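PDB 6K5S: telomeric DNA-binding factor trf1 from Schizosaccharomyces pombe, which probably binds telomeric repeat DNA, this part of it being an all-helical domain of the telomere repeat binding factor family. Local coordinates for residues 26-31 with 211-216; 111-116 with 217-222; 153-158 with 187-192. One frame throughout, in Å; residues are numbered along the deposited sequence.

Contact 1 (26-31 with 211-216)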
ATOM      1  N   LYS A  26      -2.943  20.881   1.794  1.00 28.65           N
ATOM      2  CA  LYS A  26      -2.058  22.036   1.908  1.00 28.35           C
ATOM      3  C   LYS A  26      -2.714  23.253   1.262  1.00 28.45           C
ATOM      4  O   LYS A  26      -3.820  23.128   0.712  1.00 30.40           O
ATOM      5  CB  LYS A  26      -0.711  21.726   1.256  1.00 27.03           C
ATOM      6  CG  LYS A  26       0.121  20.740   2.042  1.00 30.84           C
ATOM      7  CD  LYS A  26       1.316  20.296   1.229  1.00 29.17           C
ATOM      8  CE  LYS A  26       2.567  20.255   2.082  1.00 29.80           C
ATOM      9  NZ  LYS A  26       3.695  19.742   1.267  1.00 35.28           N
ATOM     10  N   PRO A  27      -2.098  24.441   1.327  1.00 32.75           N
ATOM     11  CA  PRO A  27      -2.626  25.583   0.570  1.00 28.00           C
ATOM     12  C   PRO A  27      -2.881  25.211  -0.888  1.00 24.86           C
ATOM     13  O   PRO A  27      -2.113  24.458  -1.491  1.00 27.52           O
ATOM     14  CB  PRO A  27      -1.520  26.634   0.705  1.00 27.49           C
ATOM     15  CG  PRO A  27      -0.902  26.348   2.026  1.00 29.99           C
ATOM     16  CD  PRO A  27      -1.040  24.857   2.271  1.00 26.26           C
ATOM     17  N   VAL A  28      -3.967  25.756  -1.454  1.00 24.04           N
ATOM     18  CA  VAL A  28      -4.436  25.310  -2.768  1.00 26.51           C
ATOM     19  C   VAL A  28      -3.332  25.428  -3.813  1.00 26.00           C
ATOM     20  O   VAL A  28      -3.124  24.513  -4.623  1.00 25.14           O
ATOM     21  CB  VAL A  28      -5.706  26.075  -3.189  1.00 28.97           C
ATOM     22  CG1 VAL A  28      -5.538  27.594  -3.026  1.00 31.91           C
ATOM     23  CG2 VAL A  28      -6.065  25.744  -4.626  1.00 26.83           C
ATOM     24  N   GLN A  29      -2.607  26.551  -3.815  1.00 27.31           N
ATOM     25  CA  GLN A  29      -1.485  26.720  -4.737  1.00 28.35           C
ATOM     26  C   GLN A  29      -0.456  25.604  -4.581  1.00 25.44           C
ATOM     27  O   GLN A  29       0.067  25.092  -5.579  1.00 24.93           O
ATOM     28  CB  GLN A  29      -0.849  28.100  -4.513  1.00 29.50           C
ATOM     29  CG  GLN A  29       0.564  28.257  -5.041  1.00 33.00           C
ATOM     30  CD  GLN A  29       0.657  28.315  -6.560  1.00 40.57           C
ATOM     31  OE1 GLN A  29      -0.279  27.967  -7.289  1.00 46.51           O
ATOM     32  NE2 GLN A  29       1.825  28.748  -7.047  1.00 44.08           N
ATOM     33  N   GLU A  30      -0.191  25.189  -3.345  1.00 25.98           N
ATOM     34  CA  GLU A  30       0.813  24.164  -3.078  1.00 26.59           C
ATOM     35  C   GLU A  30       0.337  22.790  -3.532  1.00 26.27           C
ATOM     36  O   GLU A  30       1.084  22.047  -4.180  1.00 21.91           O
ATOM     37  CB  GLU A  30       1.126  24.144  -1.585  1.00 28.69           C
ATOM     38  CG  GLU A  30       2.360  24.861  -1.178  1.00 34.49           C
ATOM     39  CD  GLU A  30       2.939  24.246   0.077  1.00 38.41           C
ATOM     40  OE1 GLU A  30       3.013  24.963   1.101  1.00 46.40           O
ATOM     41  OE2 GLU A  30       3.312  23.045   0.036  1.00 41.06           O
ATOM     42  N   ALA A  31      -0.902  22.429  -3.180  1.00 22.65           N
ATOM     43  CA  ALA A  31      -1.469  21.157  -3.623  1.00 21.56           C
ATOM     44  C   ALA A  31      -1.630  21.129  -5.134  1.00 21.18           C
ATOM     45  O   ALA A  31      -1.275  20.143  -5.790  1.00 20.66           O
ATOM     46  CB  ALA A  31      -2.819  20.913  -2.940  1.00 23.52           C
ATOM     47  N   PHE A 211     -13.858  27.500  -4.741  1.00 21.96           N
ATOM     48  CA  PHE A 211     -14.409  26.275  -4.167  1.00 20.94           C
ATOM     49  C   PHE A 211     -13.299  25.343  -3.707  1.00 18.45           C
ATOM     50  O   PHE A 211     -13.412  24.698  -2.659  1.00 18.56           O
ATOM     51  CB  PHE A 211     -15.326  25.559  -5.164  1.00 20.62           C
ATOM     52  CG  PHE A 211     -15.805  24.220  -4.670  1.00 17.68           C
ATOM     53  CD1 PHE A 211     -16.721  24.142  -3.645  1.00 18.58           C
ATOM     54  CD2 PHE A 211     -15.304  23.046  -5.205  1.00 18.75           C
ATOM     55  CE1 PHE A 211     -17.161  22.915  -3.176  1.00 17.16           C
ATOM     56  CE2 PHE A 211     -15.731  21.808  -4.735  1.00 18.15           C
ATOM     57  CZ  PHE A 211     -16.657  21.743  -3.723  1.00 17.16           C
ATOM     58  N   LEU A 212     -12.224  25.246  -4.484  1.00 19.59           N
ATOM     59  CA  LEU A 212     -11.106  24.418  -4.074  1.00 19.95           C
ATOM     60  C   LEU A 212     -10.609  24.851  -2.700  1.00 24.78           C
ATOM     61  O   LEU A 212     -10.429  24.024  -1.799  1.00 25.59           O
ATOM     62  CB  LEU A 212      -9.999  24.510  -5.116  1.00 24.77           C
ATOM     63  CG  LEU A 212      -9.271  23.276  -5.640  1.00 27.19           C
ATOM     64  CD1 LEU A 212     -10.228  22.269  -6.238  1.00 24.42           C
ATOM     65  CD2 LEU A 212      -8.267  23.726  -6.696  1.00 28.14           C
ATOM     66  N   SER A 213     -10.448  26.161  -2.508  1.00 25.00           N
ATOM     67  CA  SER A 213      -9.968  26.674  -1.231  1.00 32.48           C
ATOM     68  C   SER A 213     -10.976  26.413  -0.118  1.00 30.63           C
ATOM     69  O   SER A 213     -10.594  26.086   1.010  1.00 30.19           O
ATOM     70  CB  SER A 213      -9.663  28.167  -1.355  1.00 33.47           C
ATOM     71  OG  SER A 213      -8.615  28.537  -0.476  1.00 42.50           O
ATOM     72  N   GLU A 214     -12.271  26.516  -0.423  1.00 25.60           N
ATOM     73  CA  GLU A 214     -13.280  26.201   0.581  1.00 24.67           C
ATOM     74  C   GLU A 214     -13.151  24.757   1.054  1.00 24.80           C
ATOM     75  O   GLU A 214     -13.181  24.483   2.259  1.00 22.07           O
ATOM     76  CB  GLU A 214     -14.689  26.440   0.029  1.00 28.66           C
ATOM     77  CG  GLU A 214     -14.993  27.850  -0.460  1.00 36.36           C
ATOM     78  CD  GLU A 214     -15.220  28.837   0.662  1.00 46.81           C
ATOM     79  OE1 GLU A 214     -15.532  28.394   1.789  1.00 50.69           O
ATOM     80  OE2 GLU A 214     -15.092  30.060   0.410  1.00 50.21           O
ATOM     81  N   ILE A 215     -13.033  23.811   0.117  1.00 22.41           N
ATOM     82  CA  ILE A 215     -13.168  22.408   0.495  1.00 22.45           C
ATOM     83  C   ILE A 215     -11.912  21.922   1.202  1.00 29.10           C
ATOM     84  O   ILE A 215     -11.988  21.163   2.178  1.00 26.72           O
ATOM     85  CB  ILE A 215     -13.516  21.537  -0.729  1.00 25.45           C
ATOM     86  CG1 ILE A 215     -13.960  20.146  -0.277  1.00 28.52           C
ATOM     87  CG2 ILE A 215     -12.332  21.393  -1.671  1.00 26.93           C
ATOM     88  CD1 ILE A 215     -15.335  20.129   0.313  1.00 26.76           C
ATOM     89  N   ALA A 216     -10.738  22.363   0.750  1.00 30.22           N
ATOM     90  CA  ALA A 216      -9.506  21.906   1.385  1.00 31.97           C
ATOM     91  C   ALA A 216      -9.425  22.409   2.817  1.00 34.21           C
ATOM     92  O   ALA A 216      -9.139  21.636   3.740  1.00 37.66           O
ATOM     93  CB  ALA A 216      -8.292  22.358   0.579  1.00 31.82           C
TER
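Val28, in the first turn of helix 28-36, sets its CA 5.9 Å from CA of Ser213 on helix 208-222, a close approach for two helical backbones and one consistent with the small serine at this point. Pro27 occupies the N-cap position, and its carbonyl oxygen receives the backbone N-H of Ala31, so the turn carrying Val28 is already wound where it meets the other helix. Val28 has its CA–CB bond directed toward segment 211-216 and divides its two methyl groups between two neighbours. CG2, anti to the backbone N, lies 3.6 Å from CD2 of Leu212, the tighter of the two approaches; CB and CG of the leucine are both 4.2 Å from this methyl. CG1, with chi1 at 49°, stands between the backbone N and the carbonyl carbon and reaches the side of Ser213, where its distance to OG is 4.1 Å. The two branches thus reach consecutive residues of helix 208-222, one a buried leucine and the other a partly exposed serine. The side chains of Val28 and Leu212 cross at about a right angle. No hydrogen bond joins the segments; this modest apolar contact ties the start of helix 28-36 to helix 208-222 in the all-helical domain of the telomere repeat binding factor family. Tyr95, in the loop after helix 76-94, touches Val28, Ala31 and Leu212 and so packs against both segments. Farther round helix 208-222, Phe211 and Ile215 pack on helix 122-141, which places this helix between helix 28-36 and helix 122-141.

Contact 2 (111-116 with 217-222)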
ATOM      1  N   GLU A 111     -22.602  11.267   2.775  1.00 13.25           N
ATOM      2  CA  GLU A 111     -21.986  10.060   3.308  1.00 16.41           C
ATOM      3  C   GLU A 111     -20.498  10.271   3.579  1.00 14.55           C
ATOM      4  O   GLU A 111     -19.942   9.692   4.516  1.00 15.32           O
ATOM      5  CB  GLU A 111     -22.207   8.898   2.341  1.00 19.10           C
ATOM      6  CG  GLU A 111     -21.554   7.608   2.786  1.00 24.81           C
ATOM      7  CD  GLU A 111     -22.240   7.011   3.996  1.00 30.04           C
ATOM      8  OE1 GLU A 111     -23.491   7.001   4.041  1.00 35.09           O
ATOM      9  OE2 GLU A 111     -21.526   6.565   4.914  1.00 33.02           O
ATOM     10  N   VAL A 112     -19.859  11.136   2.804  1.00 10.00           N
ATOM     11  CA  VAL A 112     -18.431  11.396   2.956  1.00 12.46           C
ATOM     12  C   VAL A 112     -18.173  12.357   4.115  1.00 14.08           C
ATOM     13  O   VAL A 112     -17.255  12.155   4.912  1.00 11.58           O
ATOM     14  CB  VAL A 112     -17.879  11.937   1.618  1.00 12.59           C
ATOM     15  CG1 VAL A 112     -16.451  12.450   1.776  1.00 14.68           C
ATOM     16  CG2 VAL A 112     -17.947  10.855   0.553  1.00 12.00           C
ATOM     17  N   PHE A 113     -18.993  13.406   4.252  1.00 12.75           N
ATOM     18  CA  PHE A 113     -18.713  14.447   5.234  1.00 12.60           C
ATOM     19  C   PHE A 113     -19.556  14.341   6.493  1.00 15.67           C
ATOM     20  O   PHE A 113     -19.159  14.896   7.521  1.00 15.22           O
ATOM     21  CB  PHE A 113     -18.920  15.836   4.606  1.00 16.76           C
ATOM     22  CG  PHE A 113     -17.877  16.191   3.588  1.00 17.01           C
ATOM     23  CD1 PHE A 113     -18.017  15.788   2.278  1.00 14.27           C
ATOM     24  CD2 PHE A 113     -16.748  16.917   3.949  1.00 18.79           C
ATOM     25  CE1 PHE A 113     -17.056  16.110   1.328  1.00 16.95           C
ATOM     26  CE2 PHE A 113     -15.778  17.243   3.014  1.00 21.07           C
ATOM     27  CZ  PHE A 113     -15.926  16.831   1.698  1.00 19.35           C
ATOM     28  N   ALA A 114     -20.690  13.644   6.441  1.00 13.43           N
ATOM     29  CA  ALA A 114     -21.550  13.420   7.607  1.00 18.18           C
ATOM     30  C   ALA A 114     -21.951  11.944   7.683  1.00 14.38           C
ATOM     31  O   ALA A 114     -23.131  11.587   7.592  1.00 14.05           O
ATOM     32  CB  ALA A 114     -22.776  14.325   7.547  1.00 14.15           C
ATOM     33  N   PRO A 115     -20.983  11.055   7.815  1.00 16.21           N
ATOM     34  CA  PRO A 115     -21.298   9.624   7.804  1.00 21.21           C
ATOM     35  C   PRO A 115     -21.947   9.204   9.113  1.00 22.12           C
ATOM     36  O   PRO A 115     -21.865   9.897  10.130  1.00 18.31           O
ATOM     37  CB  PRO A 115     -19.929   8.962   7.618  1.00 18.60           C
ATOM     38  CG  PRO A 115     -18.981   9.939   8.233  1.00 20.02           C
ATOM     39  CD  PRO A 115     -19.548  11.314   8.027  1.00 14.92           C
ATOM     40  N   ASP A 116     -22.652   8.072   9.053  1.00 23.44           N
ATOM     41  CA  ASP A 116     -23.172   7.392  10.243  1.00 23.56           C
ATOM     42  C   ASP A 116     -24.238   8.219  10.969  1.00 23.20           C
ATOM     43  O   ASP A 116     -24.286   8.249  12.200  1.00 18.37           O
ATOM     44  CB  ASP A 116     -22.034   7.019  11.198  1.00 25.17           C
ATOM     45  CG  ASP A 116     -20.951   6.202  10.522  1.00 27.97           C
ATOM     46  OD1 ASP A 116     -21.291   5.364   9.663  1.00 30.28           O
ATOM     47  OD2 ASP A 116     -19.756   6.403  10.845  1.00 34.01           O
ATOM     48  N   CYS A 217      -9.719  23.698   3.019  1.00 34.64           N
ATOM     49  CA  CYS A 217      -9.761  24.270   4.361  1.00 35.74           C
ATOM     50  C   CYS A 217     -10.699  23.494   5.276  1.00 39.00           C
ATOM     51  O   CYS A 217     -10.334  23.157   6.406  1.00 41.01           O
ATOM     52  CB  CYS A 217     -10.179  25.734   4.290  1.00 33.52           C
ATOM     53  SG  CYS A 217      -8.894  26.808   3.614  1.00 61.56           S
ATOM     54  N   TYR A 218     -11.916  23.196   4.808  1.00 32.86           N
ATOM     55  CA  TYR A 218     -12.801  22.371   5.627  1.00 32.44           C
ATOM     56  C   TYR A 218     -12.149  21.038   5.947  1.00 32.27           C
ATOM     57  O   TYR A 218     -12.123  20.605   7.102  1.00 31.52           O
ATOM     58  CB  TYR A 218     -14.150  22.128   4.943  1.00 25.87           C
ATOM     59  CG  TYR A 218     -15.034  21.193   5.743  1.00 25.74           C
ATOM     60  CD1 TYR A 218     -14.864  19.816   5.686  1.00 28.69           C
ATOM     61  CD2 TYR A 218     -16.042  21.686   6.560  1.00 32.23           C
ATOM     62  CE1 TYR A 218     -15.654  18.959   6.428  1.00 30.85           C
ATOM     63  CE2 TYR A 218     -16.845  20.830   7.302  1.00 30.89           C
ATOM     64  CZ  TYR A 218     -16.643  19.471   7.231  1.00 31.29           C
ATOM     65  OH  TYR A 218     -17.432  18.604   7.962  1.00 35.74           O
ATOM     66  N   ILE A 219     -11.686  20.333   4.917  1.00 31.36           N
ATOM     67  CA  ILE A 219     -11.190  18.980   5.127  1.00 35.08           C
ATOM     68  C   ILE A 219      -9.929  19.024   5.974  1.00 38.87           C
ATOM     69  O   ILE A 219      -9.692  18.133   6.801  1.00 39.04           O
ATOM     70  CB  ILE A 219     -10.980  18.276   3.771  1.00 28.90           C
ATOM     71  CG1 ILE A 219     -12.313  17.713   3.277  1.00 31.77           C
ATOM     72  CG2 ILE A 219      -9.984  17.142   3.880  1.00 33.19           C
ATOM     73  CD1 ILE A 219     -12.281  17.168   1.853  1.00 28.87           C
ATOM     74  N   HIS A 220      -9.136  20.080   5.829  1.00 39.26           N
ATOM     75  CA  HIS A 220      -8.017  20.293   6.730  1.00 39.94           C
ATOM     76  C   HIS A 220      -8.546  20.637   8.114  1.00 45.32           C
ATOM     77  O   HIS A 220      -8.498  19.805   9.024  1.00 45.00           O
ATOM     78  CB  HIS A 220      -7.099  21.403   6.216  1.00 45.69           C
ATOM     79  CG  HIS A 220      -5.655  21.202   6.564  1.00 45.17           C
ATOM     80  ND1 HIS A 220      -4.880  22.199   7.117  1.00 44.20           N
ATOM     81  CD2 HIS A 220      -4.848  20.120   6.437  1.00 40.35           C
ATOM     82  CE1 HIS A 220      -3.656  21.738   7.318  1.00 41.95           C
ATOM     83  NE2 HIS A 220      -3.610  20.481   6.914  1.00 41.16           N
ATOM     84  N   ASN A 221      -9.078  21.848   8.279  1.00 45.80           N
ATOM     85  CA  ASN A 221      -9.471  22.338   9.601  1.00 40.59           C
ATOM     86  C   ASN A 221     -10.598  21.529  10.267  1.00 44.65           C
ATOM     87  O   ASN A 221     -11.081  21.995  11.307  1.00 47.46           O
ATOM     88  CB  ASN A 221      -9.865  23.805   9.490  1.00 41.95           C
ATOM     89  CG  ASN A 221      -8.804  24.632   8.801  1.00 49.81           C
ATOM     90  OD1 ASN A 221      -8.176  24.177   7.838  1.00 53.11           O
ATOM     91  ND2 ASN A 221      -8.581  25.847   9.296  1.00 49.84           N
ATOM     92  N   ASN A 222     -11.031  20.375   9.756  1.00 39.79           N
ATOM     93  CA  ASN A 222     -11.960  19.502  10.460  1.00 38.39           C
ATOM     94  C   ASN A 222     -11.425  18.090  10.628  1.00 39.71           C
ATOM     95  O   ASN A 222     -12.092  17.263  11.259  1.00 42.29           O
ATOM     96  CB  ASN A 222     -13.309  19.437   9.733  1.00 37.18           C
ATOM     97  CG  ASN A 222     -14.173  20.640  10.008  1.00 37.62           C
ATOM     98  OD1 ASN A 222     -13.870  21.754   9.577  1.00 41.04           O
ATOM     99  ND2 ASN A 222     -15.270  20.423  10.729  1.00 45.16           N
TER
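Phe113, the last residue of helix 102-113, reaches across to Tyr218 and Ile219 of helix 208-222 over a backbone separation of 8.8 Å between CA of Phe113 and CA of Ile219. Its CB points toward that helix, and with CG anti to the carbonyl carbon (chi1 -70°) the ring is directed at Tyr218 and Ile219. Along one side of the ring, CD2 comes first and lies 3.4 Å from CE1 of Tyr218, which sits at the edge of the phenylalanine ring and in its plane. CE2 follows: it remains near the tyrosine but now also meets CG1 of Ile219, at 3.5 Å. At the tip, CZ passes to the end of the isoleucine, 3.7 Å from its CD1. The two aromatic rings are oblique to each other, with planes at 65° and centroids 5.5 Å apart. In this all-helical domain of the TRF family, Phe113, at the end of helix 102-113, packs against helix 208-222, with no hydrogen bond between the segments. Ile219 starts out with its CB directed to the flank, but its CG1 and CD1 bring the side chain back to the phenylalanine, which it crosses at about a right angle. The surroundings are also largely apolar: Phe109 stacks on Phe113, Phe90 meets it edge-to-face, and Leu87 of helix 76-94 touches both Phe113 and Ile219. Tyr218 is the more polar partner, its OH hydrogen-bonded to NE2 of Gln124 on helix 122-141.

Contact 3 (153-158 with 187-192)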
ATOM      1  N   ASP A 153     -32.147  18.199 -10.547  1.00 16.66           N
ATOM      2  CA  ASP A 153     -31.407  17.077  -9.982  1.00 15.31           C
ATOM      3  C   ASP A 153     -30.528  17.532  -8.829  1.00 16.47           C
ATOM      4  O   ASP A 153     -30.447  16.858  -7.795  1.00 14.68           O
ATOM      5  CB  ASP A 153     -30.537  16.412 -11.048  1.00 21.02           C
ATOM      6  CG  ASP A 153     -31.343  15.626 -12.044  1.00 21.33           C
ATOM      7  OD1 ASP A 153     -32.576  15.496 -11.859  1.00 22.63           O
ATOM      8  OD2 ASP A 153     -30.739  15.145 -13.017  1.00 25.40           O
ATOM      9  N   LEU A 154     -29.853  18.669  -8.993  1.00 13.46           N
ATOM     10  CA  LEU A 154     -28.853  19.063  -8.012  1.00 12.58           C
ATOM     11  C   LEU A 154     -29.456  19.746  -6.798  1.00 14.43           C
ATOM     12  O   LEU A 154     -28.857  19.704  -5.723  1.00 11.97           O
ATOM     13  CB  LEU A 154     -27.826  19.981  -8.660  1.00 11.27           C
ATOM     14  CG  LEU A 154     -26.813  19.243  -9.525  1.00 12.08           C
ATOM     15  CD1 LEU A 154     -25.992  20.268 -10.282  1.00 12.09           C
ATOM     16  CD2 LEU A 154     -25.923  18.320  -8.687  1.00 10.64           C
ATOM     17  N   PHE A 155     -30.609  20.394  -6.959  1.00 12.61           N
ATOM     18  CA  PHE A 155     -31.283  21.135  -5.897  1.00 14.25           C
ATOM     19  C   PHE A 155     -32.715  20.623  -5.835  1.00 17.33           C
ATOM     20  O   PHE A 155     -33.661  21.323  -6.230  1.00 16.45           O
ATOM     21  CB  PHE A 155     -31.269  22.642  -6.169  1.00 12.96           C
ATOM     22  CG  PHE A 155     -29.899  23.257  -6.209  1.00 16.19           C
ATOM     23  CD1 PHE A 155     -29.320  23.757  -5.053  1.00 14.66           C
ATOM     24  CD2 PHE A 155     -29.205  23.379  -7.402  1.00 12.59           C
ATOM     25  CE1 PHE A 155     -28.058  24.331  -5.076  1.00 17.06           C
ATOM     26  CE2 PHE A 155     -27.933  23.954  -7.424  1.00 14.96           C
ATOM     27  CZ  PHE A 155     -27.367  24.436  -6.256  1.00 12.35           C
ATOM     28  N   PRO A 156     -32.912  19.401  -5.347  1.00 19.56           N
ATOM     29  CA  PRO A 156     -34.186  18.714  -5.558  1.00 21.47           C
ATOM     30  C   PRO A 156     -35.238  19.179  -4.561  1.00 25.66           C
ATOM     31  O   PRO A 156     -34.944  19.816  -3.552  1.00 25.46           O
ATOM     32  CB  PRO A 156     -33.826  17.240  -5.355  1.00 23.70           C
ATOM     33  CG  PRO A 156     -32.670  17.264  -4.398  1.00 22.56           C
ATOM     34  CD  PRO A 156     -31.954  18.578  -4.576  1.00 18.14           C
ATOM     35  N   SER A 157     -36.491  18.841  -4.874  1.00 29.03           N
ATOM     36  CA  SER A 157     -37.605  19.208  -4.007  1.00 34.42           C
ATOM     37  C   SER A 157     -37.707  18.330  -2.762  1.00 32.69           C
ATOM     38  O   SER A 157     -38.332  18.749  -1.782  1.00 39.46           O
ATOM     39  CB  SER A 157     -38.922  19.146  -4.790  1.00 34.87           C
ATOM     40  OG  SER A 157     -39.232  17.807  -5.145  1.00 36.53           O
ATOM     41  N   ASP A 158     -37.106  17.138  -2.771  1.00 32.12           N
ATOM     42  CA  ASP A 158     -37.184  16.209  -1.649  1.00 34.29           C
ATOM     43  C   ASP A 158     -36.011  16.344  -0.672  1.00 32.63           C
ATOM     44  O   ASP A 158     -35.667  15.370   0.014  1.00 29.35           O
ATOM     45  CB  ASP A 158     -37.286  14.768  -2.167  1.00 29.06           C
ATOM     46  CG  ASP A 158     -36.009  14.293  -2.870  1.00 38.06           C
ATOM     47  OD1 ASP A 158     -35.118  15.123  -3.131  1.00 38.40           O
ATOM     48  OD2 ASP A 158     -35.887  13.079  -3.160  1.00 39.81           O
ATOM     49  N   THR A 187     -32.487  26.512  -1.835  1.00 23.44           N
ATOM     50  CA  THR A 187     -33.570  27.055  -2.655  1.00 24.49           C
ATOM     51  C   THR A 187     -33.180  28.396  -3.263  1.00 24.71           C
ATOM     52  O   THR A 187     -33.385  28.633  -4.458  1.00 24.28           O
ATOM     53  CB  THR A 187     -34.843  27.215  -1.815  1.00 23.94           C
ATOM     54  OG1 THR A 187     -35.108  26.000  -1.105  1.00 30.05           O
ATOM     55  CG2 THR A 187     -36.039  27.570  -2.688  1.00 28.87           C
ATOM     56  N   ALA A 188     -32.618  29.287  -2.442  1.00 24.59           N
ATOM     57  CA  ALA A 188     -32.179  30.594  -2.923  1.00 26.57           C
ATOM     58  C   ALA A 188     -31.073  30.475  -3.965  1.00 25.40           C
ATOM     59  O   ALA A 188     -31.052  31.235  -4.945  1.00 27.98           O
ATOM     60  CB  ALA A 188     -31.706  31.446  -1.745  1.00 24.51           C
ATOM     61  N   ARG A 189     -30.130  29.544  -3.766  1.00 19.06           N
ATOM     62  CA  ARG A 189     -29.045  29.375  -4.727  1.00 20.49           C
ATOM     63  C   ARG A 189     -29.564  28.813  -6.047  1.00 20.85           C
ATOM     64  O   ARG A 189     -29.118  29.228  -7.129  1.00 18.51           O
ATOM     65  CB  ARG A 189     -27.952  28.477  -4.131  1.00 19.88           C
ATOM     66  CG  ARG A 189     -26.840  28.126  -5.102  1.00 17.32           C
ATOM     67  CD  ARG A 189     -26.068  29.373  -5.515  1.00 19.26           C
ATOM     68  NE  ARG A 189     -25.493  30.066  -4.360  1.00 20.74           N
ATOM     69  CZ  ARG A 189     -24.285  29.825  -3.862  1.00 20.02           C
ATOM     70  NH1 ARG A 189     -23.505  28.884  -4.393  1.00 18.69           N
ATOM     71  NH2 ARG A 189     -23.852  30.514  -2.815  1.00 18.65           N
ATOM     72  N   LYS A 190     -30.528  27.892  -5.982  1.00 18.77           N
ATOM     73  CA  LYS A 190     -31.128  27.363  -7.205  1.00 20.00           C
ATOM     74  C   LYS A 190     -31.756  28.481  -8.032  1.00 22.52           C
ATOM     75  O   LYS A 190     -31.526  28.579  -9.243  1.00 19.59           O
ATOM     76  CB  LYS A 190     -32.161  26.293  -6.852  1.00 19.51           C
ATOM     77  CG  LYS A 190     -32.646  25.456  -8.016  1.00 18.16           C
ATOM     78  CD  LYS A 190     -33.877  24.656  -7.615  1.00 18.16           C
ATOM     79  CE  LYS A 190     -34.178  23.582  -8.637  1.00 21.43           C
ATOM     80  NZ  LYS A 190     -35.508  22.948  -8.405  1.00 21.73           N
ATOM     81  N   GLU A 191     -32.530  29.352  -7.382  1.00 22.91           N
ATOM     82  CA  GLU A 191     -33.180  30.447  -8.093  1.00 26.74           C
ATOM     83  C   GLU A 191     -32.150  31.394  -8.694  1.00 22.51           C
ATOM     84  O   GLU A 191     -32.249  31.766  -9.869  1.00 24.83           O
ATOM     85  CB  GLU A 191     -34.119  31.194  -7.141  1.00 32.07           C
ATOM     86  CG  GLU A 191     -34.489  32.611  -7.598  1.00 42.36           C
ATOM     87  CD  GLU A 191     -35.809  33.086  -7.005  1.00 46.05           C
ATOM     88  OE1 GLU A 191     -36.236  32.508  -5.978  1.00 49.92           O
ATOM     89  OE2 GLU A 191     -36.419  34.028  -7.564  1.00 52.25           O
ATOM     90  N   ARG A 192     -31.150  31.803  -7.905  1.00 22.83           N
ATOM     91  CA  ARG A 192     -30.106  32.666  -8.452  1.00 25.38           C
ATOM     92  C   ARG A 192     -29.437  32.019  -9.656  1.00 24.66           C
ATOM     93  O   ARG A 192     -29.151  32.689 -10.658  1.00 21.57           O
ATOM     94  CB  ARG A 192     -29.069  33.002  -7.380  1.00 28.47           C
ATOM     95  CG  ARG A 192     -27.771  33.544  -7.962  1.00 31.60           C
ATOM     96  CD  ARG A 192     -27.004  34.403  -6.983  1.00 38.09           C
ATOM     97  NE  ARG A 192     -27.490  35.776  -6.997  1.00 46.04           N
ATOM     98  CZ  ARG A 192     -28.367  36.248  -6.122  1.00 46.41           C
ATOM     99  NH1 ARG A 192     -28.767  37.507  -6.195  1.00 46.74           N
ATOM    100  NH2 ARG A 192     -28.842  35.447  -5.173  1.00 48.47           N
TER
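Phe155, the first residue to leave helical geometry after helix 147-154, lays its ring against Lys190 and Arg189 of helix 177-195. Lys190 has CG anti to its backbone N (chi1 -168°) and continues almost fully extended, its methylene chain running past Phe155 in the opposite direction. Lys190 CD is 3.6 Å from CB of Phe155, while CA of Lys190 lies over one face of the ring. At the end of the chain, NZ makes a weak hydrogen bond of 3.3 Å to the carbonyl O of Phe155; its stronger partner is OD1 of Asn152. Arg189 behaves differently. With chi1 at 174°, its CG comes 3.9 Å from CZ of Phe155; beyond it the chain bends at chi2 (64°) and chi3, and the guanidinium leads away to Glu130 and Thr133 on helix 122-141. Cys186 and Leu193, on the same helix as Lys190, also touch Phe155. A buried aromatic ring beside the aliphatic part of a lysine, whose ammonium reaches the carbonyl of the first residue beyond helix 147-154, thus joins the end of that helix and the following loop to helix 177-195 in the all-helical TRF-family domain.

How the contacts relate
Contacts 1 and 2 use adjoining parts of helix 208-222 and meet each other, CD1 of Ile215 packing 3.6 Å from CZ of Phe113. The shared helix thus brings together residues 26-31 and 111-116, which are far apart in sequence. Contact 2 is the buried one, about 9 Å from the centre of the chain to its own centre, and is dominated by aromatic and aliphatic groups. Contacts 1 and 3 are partly buried. Contact 1 is apolar and uses smaller side chains; contact 3 lies farthest out, at about 19 Å between the same centres, and combines hydrophobic packing with a weak hydrogen bond. It is nested within the loops closed by both others but touches neither.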